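Local coordinates for protein Myo-inositol dehydrogenase (Corynebacterium glutamicum, PDB 3EUW) that probably catalyses the NAD+-dependent oxidation of myo-inositol as a tetrameric dehydrogenase of the Gfo/Idh/MocA family, at residues G115-F127 against G302-L314. Sequence-based numbering, arbitrary orientation.
Sequences GASKVMLGFNRRF and GFSPNFEDGVIAL
Pro-305, which follows a cis peptide bond, is the hub of this contact. Its CG lies over one face of the Arg-126 guanidinium, 3.6 Å from Arg-126 CD, the arginine chain and the proline ring running antiparallel alongside one another. Its CB meets the Phe-123 ring in plane at the edge, and its CD sits 3.7 Å from Phe-127 CE2, again at a ring edge. Pro-305's own carbonyl ties the two backbones: Leu-121 N donates to Pro-305 O at 3.0 Å, from above the carbonyl plane.

Farther along, selenomethionine Met-120 runs out extended, CG anti to the backbone N (chi1 178°), across the Phe-303 side chain at about a right angle. Its CB is 3.5 Å from Phe-303 CG, and its selenium makes an oblique Met-aromatic contact. Ala-116 CB covers one face of the Phe-307 ring while Val-119 CB touches its edge; one water donates to Ala-116 O and Val-119 O and accepts from Phe-307 N.

Arg-126 and Asp-309 form only a long salt bridge, NH2 to OD1 4.0 Å, bridged by a water; Asp-180 and Arg-183 of helix 169-185 are their respective salt-bridge partners. Asp-309 is itself positioned by a capping box: Asn-306 N donates to Asp-309 OD2 (2.8 Å), and Asp-309 N returns a bond to Asn-306 OD1 (2.8 Å).

Strand 119-121 pairs with 92-94 on one side, as the outermost strand of the parallel Rossmann sheet, and meets on its other flank the capped start of helix 307-326, which returns late in the chain to the NAD-binding fold.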
loop_
_atom_site.group_PDB
_atom_site.type_symbol
_atom_site.label_atom_id
_atom_site.label_comp_id
_atom_site.label_asym_id
_atom_site.label_seq_id
_atom_site.Cartn_x
_atom_site.Cartn_y
_atom_site.Cartn_z
ATOM N N GLY A 115 -37.278 -14.666 27.799
ATOM C CA GLY A 115 -37.051 -13.239 27.682
ATOM C C GLY A 115 -35.677 -12.921 27.102
ATOM O O GLY A 115 -35.428 -11.801 26.644
ATOM N N ALA A 116 -34.788 -13.911 27.108
ATOM C CA ALA A 116 -33.435 -13.736 26.585
ATOM C C ALA A 116 -33.427 -13.302 25.120
ATOM O O ALA A 116 -32.485 -12.664 24.664
ATOM C CB ALA A 116 -32.645 -15.026 26.746
ATOM N N SER A 117 -34.482 -13.642 24.393
ATOM C CA SER A 117 -34.579 -13.290 22.980
ATOM C C SER A 117 -34.682 -11.784 22.745
ATOM O O SER A 117 -34.575 -11.324 21.612
ATOM C CB SER A 117 -35.788 -13.989 22.340
ATOM O OG SER A 117 -37.018 -13.505 22.864
ATOM N N LYS A 118 -34.897 -11.021 23.811
ATOM C CA LYS A 118 -35.006 -9.568 23.690
ATOM C C LYS A 118 -33.673 -8.894 24.004
ATOM O O LYS A 118 -33.584 -7.669 24.108
ATOM C CB LYS A 118 -36.102 -9.035 24.616
ATOM C CG LYS A 118 -37.512 -9.307 24.099
ATOM C CD LYS A 118 -38.578 -8.755 25.043
ATOM C CE LYS A 118 -39.991 -8.962 24.481
ATOM N NZ LYS A 118 -40.231 -8.158 23.241
ATOM N N VAL A 119 -32.630 -9.703 24.142
ATOM C CA VAL A 119 -31.318 -9.158 24.437
ATOM C C VAL A 119 -30.401 -9.181 23.223
ATOM O O VAL A 119 -30.274 -10.201 22.543
ATOM C CB VAL A 119 -30.626 -9.937 25.579
ATOM C CG1 VAL A 119 -29.307 -9.268 25.941
ATOM C CG2 VAL A 119 -31.528 -9.991 26.791
HETATM N N MSE A 120 -29.795 -8.038 22.930
HETATM C CA MSE A 120 -28.831 -7.955 21.853
HETATM C C MSE A 120 -27.487 -7.657 22.506
HETATM O O MSE A 120 -27.388 -6.750 23.331
HETATM C CB MSE A 120 -29.167 -6.824 20.889
HETATM C CG MSE A 120 -28.119 -6.728 19.816
HETATM SE SE MSE A 120 -28.651 -5.465 18.462
HETATM C CE MSE A 120 -27.134 -5.647 17.193
ATOM N N LEU A 121 -26.455 -8.417 22.163
ATOM C CA LEU A 121 -25.145 -8.176 22.758
ATOM C C LEU A 121 -24.366 -7.210 21.895
ATOM O O LEU A 121 -24.348 -7.336 20.666
ATOM C CB LEU A 121 -24.371 -9.475 22.959
ATOM C CG LEU A 121 -24.243 -9.633 24.477
ATOM C CD1 LEU A 121 -25.444 -10.400 25.019
ATOM C CD2 LEU A 121 -22.966 -10.330 24.829
ATOM N N GLY A 122 -23.727 -6.245 22.548
ATOM C CA GLY A 122 -23.003 -5.214 21.822
ATOM C C GLY A 122 -21.617 -5.513 21.297
ATOM O O GLY A 122 -20.687 -4.754 21.577
ATOM N N PHE A 123 -21.462 -6.609 20.552
ATOM C CA PHE A 123 -20.157 -6.927 19.965
ATOM C C PHE A 123 -20.108 -6.100 18.688
ATOM O O PHE A 123 -20.343 -6.598 17.584
ATOM C CB PHE A 123 -20.043 -8.416 19.655
ATOM C CG PHE A 123 -19.876 -9.271 20.880
ATOM C CD1 PHE A 123 -18.776 -9.107 21.716
ATOM C CD2 PHE A 123 -20.821 -10.236 21.202
ATOM C CE1 PHE A 123 -18.624 -9.902 22.863
ATOM C CE2 PHE A 123 -20.681 -11.031 22.340
ATOM C CZ PHE A 123 -19.581 -10.864 23.171
ATOM N N ASN A 124 -19.807 -4.822 18.876
ATOM C CA ASN A 124 -19.771 -3.846 17.806
ATOM C C ASN A 124 -18.864 -4.140 16.627
ATOM O O ASN A 124 -19.118 -3.654 15.520
ATOM C CB ASN A 124 -19.417 -2.468 18.379
ATOM C CG ASN A 124 -18.050 -2.446 19.039
ATOM O OD1 ASN A 124 -17.862 -3.005 20.124
ATOM N ND2 ASN A 124 -17.084 -1.814 18.380
ATOM N N ARG A 125 -17.815 -4.925 16.840
ATOM C CA ARG A 125 -16.900 -5.203 15.737
ATOM C C ARG A 125 -17.560 -5.944 14.576
ATOM O O ARG A 125 -17.121 -5.809 13.436
ATOM C CB ARG A 125 -15.651 -5.945 16.235
ATOM C CG ARG A 125 -14.823 -5.127 17.232
ATOM C CD ARG A 125 -13.646 -5.917 17.788
ATOM N NE ARG A 125 -13.034 -5.244 18.923
ATOM C CZ ARG A 125 -11.887 -5.603 19.498
ATOM N NH1 ARG A 125 -11.199 -6.645 19.047
ATOM N NH2 ARG A 125 -11.430 -4.919 20.538
ATOM N N ARG A 126 -18.615 -6.705 14.841
ATOM C CA ARG A 126 -19.297 -7.402 13.749
ATOM C C ARG A 126 -19.909 -6.383 12.797
ATOM O O ARG A 126 -20.127 -6.673 11.622
ATOM C CB ARG A 126 -20.445 -8.278 14.267
ATOM C CG ARG A 126 -20.050 -9.380 15.218
ATOM C CD ARG A 126 -21.156 -10.416 15.262
ATOM N NE ARG A 126 -20.848 -11.516 16.164
ATOM C CZ ARG A 126 -21.495 -12.677 16.173
ATOM N NH1 ARG A 126 -22.499 -12.891 15.324
ATOM N NH2 ARG A 126 -21.118 -13.634 17.002
ATOM N N PHE A 127 -20.172 -5.184 13.314
ATOM C CA PHE A 127 -20.807 -4.140 12.521
ATOM C C PHE A 127 -19.839 -3.210 11.816
ATOM O O PHE A 127 -20.245 -2.238 11.182
ATOM C CB PHE A 127 -21.794 -3.370 13.407
ATOM C CG PHE A 127 -22.870 -4.248 13.993
ATOM C CD1 PHE A 127 -24.037 -4.522 13.275
ATOM C CD2 PHE A 127 -22.677 -4.874 15.221
ATOM C CE1 PHE A 127 -24.988 -5.409 13.773
ATOM C CE2 PHE A 127 -23.622 -5.766 15.730
ATOM C CZ PHE A 127 -24.779 -6.036 15.006
ATOM N N GLY A 302 -36.045 -11.052 16.937
ATOM C CA GLY A 302 -34.818 -11.424 17.626
ATOM C C GLY A 302 -33.622 -10.552 17.284
ATOM O O GLY A 302 -33.689 -9.695 16.405
ATOM N N PHE A 303 -32.510 -10.782 17.969
ATOM C CA PHE A 303 -31.310 -9.986 17.744
ATOM C C PHE A 303 -30.082 -10.817 17.415
ATOM O O PHE A 303 -30.033 -12.023 17.669
ATOM C CB PHE A 303 -30.995 -9.146 18.984
ATOM C CG PHE A 303 -32.018 -8.107 19.291
ATOM C CD1 PHE A 303 -32.173 -6.998 18.467
ATOM C CD2 PHE A 303 -32.823 -8.223 20.411
ATOM C CE1 PHE A 303 -33.113 -6.018 18.760
ATOM C CE2 PHE A 303 -33.769 -7.245 20.708
ATOM C CZ PHE A 303 -33.911 -6.143 19.880
ATOM N N SER A 304 -29.084 -10.143 16.862
ATOM C CA SER A 304 -27.818 -10.770 16.525
ATOM C C SER A 304 -26.741 -9.685 16.534
ATOM O O SER A 304 -26.847 -8.699 15.817
ATOM C CB SER A 304 -27.883 -11.413 15.139
ATOM O OG SER A 304 -26.637 -12.009 14.829
ATOM N N PRO A 305 -25.716 -9.835 17.377
ATOM C CA PRO A 305 -25.434 -10.938 18.307
ATOM C C PRO A 305 -26.535 -11.084 19.359
ATOM O O PRO A 305 -27.118 -10.088 19.801
ATOM C CB PRO A 305 -24.113 -10.520 18.951
ATOM C CG PRO A 305 -23.476 -9.651 17.917
ATOM C CD PRO A 305 -24.641 -8.832 17.440
ATOM N N ASN A 306 -26.796 -12.322 19.767
ATOM C CA ASN A 306 -27.814 -12.593 20.773
ATOM C C ASN A 306 -27.228 -12.925 22.149
ATOM O O ASN A 306 -26.007 -12.956 22.347
ATOM C CB ASN A 306 -28.723 -13.747 20.329
ATOM C CG ASN A 306 -27.975 -15.053 20.153
ATOM O OD1 ASN A 306 -27.122 -15.418 20.966
ATOM N ND2 ASN A 306 -28.308 -15.779 19.098
ATOM N N PHE A 307 -28.126 -13.185 23.093
ATOM C CA PHE A 307 -27.748 -13.523 24.452
ATOM C C PHE A 307 -26.760 -14.686 24.447
ATOM O O PHE A 307 -25.733 -14.650 25.125
ATOM C CB PHE A 307 -28.998 -13.912 25.247
ATOM C CG PHE A 307 -28.749 -14.126 26.711
ATOM C CD1 PHE A 307 -28.841 -13.066 27.606
ATOM C CD2 PHE A 307 -28.434 -15.394 27.198
ATOM C CE1 PHE A 307 -28.627 -13.265 28.973
ATOM C CE2 PHE A 307 -28.216 -15.603 28.561
ATOM C CZ PHE A 307 -28.312 -14.536 29.451
ATOM N N GLU A 308 -27.080 -15.711 23.668
ATOM C CA GLU A 308 -26.256 -16.909 23.565
ATOM C C GLU A 308 -24.828 -16.604 23.110
ATOM O O GLU A 308 -23.886 -17.232 23.573
ATOM C CB GLU A 308 -26.909 -17.910 22.606
ATOM C CG GLU A 308 -26.527 -19.346 22.861
ATOM C CD GLU A 308 -26.772 -19.755 24.303
ATOM O OE1 GLU A 308 -27.881 -19.503 24.829
ATOM O OE2 GLU A 308 -25.853 -20.338 24.910
ATOM N N ASP A 309 -24.668 -15.649 22.201
ATOM C CA ASP A 309 -23.329 -15.295 21.743
ATOM C C ASP A 309 -22.545 -14.718 22.911
ATOM O O ASP A 309 -21.325 -14.850 22.975
ATOM C CB ASP A 309 -23.389 -14.271 20.607
ATOM C CG ASP A 309 -24.051 -14.823 19.356
ATOM O OD1 ASP A 309 -23.695 -15.944 18.923
ATOM O OD2 ASP A 309 -24.922 -14.128 18.797
ATOM N N GLY A 310 -23.258 -14.081 23.837
ATOM C CA GLY A 310 -22.615 -13.505 25.004
ATOM C C GLY A 310 -22.170 -14.583 25.979
ATOM O O GLY A 310 -21.127 -14.472 26.620
ATOM N N VAL A 311 -22.965 -15.641 26.077
ATOM C CA VAL A 311 -22.650 -16.742 26.971
ATOM C C VAL A 311 -21.432 -17.519 26.472
ATOM O O VAL A 311 -20.487 -17.761 27.222
ATOM C CB VAL A 311 -23.847 -17.720 27.081
ATOM C CG1 VAL A 311 -23.501 -18.867 28.010
ATOM C CG2 VAL A 311 -25.085 -16.974 27.580
ATOM N N ILE A 312 -21.468 -17.895 25.198
ATOM C CA ILE A 312 -20.396 -18.663 24.588
ATOM C C ILE A 312 -19.080 -17.885 24.507
ATOM O O ILE A 312 -17.999 -18.460 24.644
ATOM C CB ILE A 312 -20.810 -19.145 23.183
ATOM C CG1 ILE A 312 -22.093 -19.981 23.290
ATOM C CG2 ILE A 312 -19.703 -19.983 22.567
ATOM C CD1 ILE A 312 -22.704 -20.373 21.950
ATOM N N ALA A 313 -19.172 -16.578 24.293
ATOM C CA ALA A 313 -17.974 -15.761 24.216
ATOM C C ALA A 313 -17.254 -15.822 25.556
ATOM O O ALA A 313 -16.029 -15.944 25.600
ATOM C CB ALA A 313 -18.329 -14.332 23.869
ATOM N N LEU A 314 -18.014 -15.764 26.645
ATOM C CA LEU A 314 -17.410 -15.818 27.975
ATOM C C LEU A 314 -16.864 -17.212 28.234
ATOM O O LEU A 314 -15.776 -17.372 28.794
ATOM C CB LEU A 314 -18.430 -15.437 29.064
ATOM C CG LEU A 314 -17.932 -15.584 30.512
ATOM C CD1 LEU A 314 -16.715 -14.671 30.718
ATOM C CD2 LEU A 314 -19.043 -15.226 31.519
HETATM O O HOH W 1 -31.032 -12.597 22.220
HETATM O O HOH W 2 -32.596 -12.444 20.252
HETATM O O HOH W 3 -24.263 -10.923 13.829
HETATM O O HOH W 4 -22.880 -15.837 16.092
#